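Local coordinates for protein C-type lectin domain family 4, member b1 (Mus musculus, PDB 6LFJ) that binds calcium ions and carbohydrate as a C-type lectin receptor of the innate immune system, recognising the ligand IPM2 through its carbohydrate-recognition domain, at the interface of chains A and B. Coordinates in Å, arbitrary orientation; residue numbers count along the deposited sequence, not the author numbering. Chains: chain A/B, C-type lectin domain family 4, member b1.

The interface of chains A and B. Residues chain A 46, 82-83, 85; chain B 27-29, 121-122.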
ATOM      1  N   HIS A  46      -5.977   2.513   3.183  1.00 21.71           N
ATOM      2  CA  HIS A  46      -5.773   3.064   1.826  1.00 22.69           C
ATOM      3  C   HIS A  46      -7.106   3.370   1.134  1.00 27.71           C
ATOM      4  O   HIS A  46      -7.066   4.161   0.184  1.00 30.18           O
ATOM      5  CB  HIS A  46      -4.862   2.135   1.013  1.00 20.44           C
ATOM      6  CG  HIS A  46      -3.417   2.333   1.326  1.00 22.52           C
ATOM      7  ND1 HIS A  46      -2.844   3.582   1.334  1.00 23.72           N
ATOM      8  CD2 HIS A  46      -2.436   1.456   1.641  1.00 22.28           C
ATOM      9  CE1 HIS A  46      -1.555   3.465   1.632  1.00 22.97           C
ATOM     10  NE2 HIS A  46      -1.279   2.170   1.837  1.00 19.11           N
ATOM     11  N   THR A  82       4.011   2.894   2.516  1.00 23.08           N
ATOM     12  CA  THR A  82       3.203   2.961   1.276  1.00 21.18           C
ATOM     13  C   THR A  82       2.652   4.377   1.149  1.00 22.18           C
ATOM     14  O   THR A  82       2.506   5.081   2.151  1.00 25.13           O
ATOM     15  CB  THR A  82       2.151   1.847   1.257  1.00 23.30           C
ATOM     16  OG1 THR A  82       1.307   1.967   2.406  1.00 24.05           O
ATOM     17  CG2 THR A  82       2.793   0.473   1.198  1.00 20.06           C
ATOM     18  N   PRO A  83       2.386   4.857  -0.091  1.00 27.26           N
ATOM     19  CA  PRO A  83       2.007   6.245  -0.322  1.00 24.32           C
ATOM     20  C   PRO A  83       0.777   6.692   0.474  1.00 25.70           C
ATOM     21  O   PRO A  83      -0.192   5.961   0.539  1.00 20.31           O
ATOM     22  CB  PRO A  83       1.681   6.309  -1.817  1.00 29.03           C
ATOM     23  CG  PRO A  83       2.476   5.170  -2.417  1.00 24.65           C
ATOM     24  CD  PRO A  83       2.509   4.104  -1.346  1.00 26.30           C
ATOM     25  N   GLU A  85      -2.222   9.327   0.457  1.00 21.88           N
ATOM     26  CA  GLU A  85      -3.032  10.034  -0.562  1.00 24.67           C
ATOM     27  C   GLU A  85      -4.048  10.906   0.162  1.00 27.68           C
ATOM     28  O   GLU A  85      -5.019  10.332   0.686  1.00 24.87           O
ATOM     29  CB  GLU A  85      -3.748   9.008  -1.435  1.00 27.32           C
ATOM     30  CG  GLU A  85      -2.826   7.994  -2.067  1.00 30.08           C
ATOM     31  CD  GLU A  85      -3.624   7.002  -2.886  1.00 36.97           C
ATOM     32  OE1 GLU A  85      -4.070   7.388  -3.959  1.00 35.12           O
ATOM     33  OE2 GLU A  85      -3.840   5.881  -2.415  1.00 36.00           O
TER
ATOM     34  N   SER B  27      -5.351   3.836  -8.784  1.00 29.87           N
ATOM     35  CA  SER B  27      -4.186   4.407  -8.065  1.00 28.34           C
ATOM     36  C   SER B  27      -3.161   3.296  -7.851  1.00 24.11           C
ATOM     37  O   SER B  27      -3.524   2.114  -7.970  1.00 23.42           O
ATOM     38  CB  SER B  27      -4.607   4.992  -6.744  1.00 27.91           C
ATOM     39  OG  SER B  27      -4.947   3.941  -5.853  1.00 27.76           O
ATOM     40  N   TRP B  28      -1.936   3.667  -7.503  1.00 23.45           N
ATOM     41  CA  TRP B  28      -0.867   2.694  -7.174  1.00 26.73           C
ATOM     42  C   TRP B  28      -1.309   1.809  -5.999  1.00 28.91           C
ATOM     43  O   TRP B  28      -1.190   0.581  -6.122  1.00 22.43           O
ATOM     44  CB  TRP B  28       0.439   3.431  -6.896  1.00 25.98           C
ATOM     45  CG  TRP B  28       1.611   2.520  -6.760  1.00 25.32           C
ATOM     46  CD1 TRP B  28       2.467   2.131  -7.744  1.00 25.63           C
ATOM     47  CD2 TRP B  28       2.057   1.874  -5.559  1.00 23.77           C
ATOM     48  NE1 TRP B  28       3.424   1.297  -7.235  1.00 24.19           N
ATOM     49  CE2 TRP B  28       3.203   1.120  -5.898  1.00 25.62           C
ATOM     50  CE3 TRP B  28       1.604   1.854  -4.235  1.00 21.59           C
ATOM     51  CZ2 TRP B  28       3.912   0.368  -4.958  1.00 25.94           C
ATOM     52  CZ3 TRP B  28       2.304   1.113  -3.307  1.00 26.99           C
ATOM     53  CH2 TRP B  28       3.437   0.372  -3.667  1.00 28.44           C
ATOM     54  N   ASN B  29      -1.825   2.384  -4.905  1.00 25.53           N
ATOM     55  CA  ASN B  29      -2.226   1.571  -3.722  1.00 22.00           C
ATOM     56  C   ASN B  29      -3.348   0.603  -4.127  1.00 20.26           C
ATOM     57  O   ASN B  29      -3.272  -0.564  -3.763  1.00 21.71           O
ATOM     58  CB  ASN B  29      -2.636   2.425  -2.521  1.00 21.25           C
ATOM     59  CG  ASN B  29      -1.454   3.032  -1.787  1.00 23.66           C
ATOM     60  OD1 ASN B  29      -0.486   2.337  -1.482  1.00 25.81           O
ATOM     61  ND2 ASN B  29      -1.525   4.327  -1.512  1.00 23.36           N
ATOM     62  N   CYS B 121       1.250   9.091  -7.196  1.00 29.37           N
ATOM     63  CA  CYS B 121       0.658   7.817  -6.716  1.00 28.07           C
ATOM     64  C   CYS B 121      -0.872   7.831  -6.849  1.00 31.83           C
ATOM     65  O   CYS B 121      -1.476   6.746  -7.004  1.00 29.01           O
ATOM     66  CB  CYS B 121       1.098   7.577  -5.281  1.00 28.68           C
ATOM     67  SG  CYS B 121       2.880   7.281  -5.168  1.00 35.40           S
ATOM     68  N   ASN B 122      -1.492   9.009  -6.835  1.00 32.76           N
ATOM     69  CA  ASN B 122      -2.973   9.115  -6.832  1.00 35.64           C
ATOM     70  C   ASN B 122      -3.524   8.971  -8.256  1.00 34.15           C
ATOM     71  O   ASN B 122      -4.707   8.659  -8.375  1.00 34.05           O
ATOM     72  CB  ASN B 122      -3.479  10.405  -6.184  1.00 45.49           C
ATOM     73  CG  ASN B 122      -4.988  10.398  -6.064  1.00 48.30           C
ATOM     74  OD1 ASN B 122      -5.664  11.251  -6.635  1.00 55.75           O
ATOM     75  ND2 ASN B 122      -5.530   9.407  -5.367  1.00 48.25           N
TER
HETATM   76  O   HOH W   1      -6.143   5.161  -3.872  1.00 34.77           O
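The side-chain amide of B:Asn29 stacks on one face of the A:His46 imidazole. The two planes are 22° apart, and B:Asn29 CG sits over the ring centre, 3.5 Å from the centroid. At the ring edge, in its plane, A:Thr82 OG1 shares a hydrogen bond with A:His46 NE2 (2.7 Å), which helps fix the turn of the imidazole. At the edge of the B:Trp28 indole, in plane, lies B:Asn29 OD1. B:Asn29 belongs to the first turn of helix 28-37. Its CG lies anti to the carbonyl carbon (chi1 -76°), which carries the amide out to chain A.

The amide nitrogen B:Asn29 ND2 gives two hydrogen bonds across the interface. One goes to the backbone carbonyl A:Pro83 O (2.9 Å), with the donor tilted from the carbonyl plane. The other goes nearly straight to the carboxylate oxygen A:Glu85 OE2 (2.9 Å). It lies in the amide plane but meets the carboxylate from above. This pair of bonds should hold the amide at a set rotation under the imidazole.

A:Glu85 is extended beyond CG (chi2 179°), and its two carboxylate oxygens reach different residues of chain B. B:Asn122 ND2 donates an almost straight bond to A:Glu85 OE1. It meets the oxygen on the anti side, tilted out of the carboxylate plane, while the bond lies in the B:Asn122 amide plane. A water links A:Glu85 OE2 to the hydroxyl of B:Ser27, just ahead of the helix.

The A:Pro83 ring adds apolar contacts to the patch. Its CD packs against B:Trp28 CZ3 on the indole, and the two side chains cross at about a right angle.

The patch joins loops of chain A to the helix start and a loop of chain B in an interface that is not an exact two-fold. This pairing of two lectin domains may be a crystal contact. Beside the indole, A:Pro83 CG lies 3.5 Å from B:Cys121 SG, the sulfur of a conserved disulfide with B:Cys103.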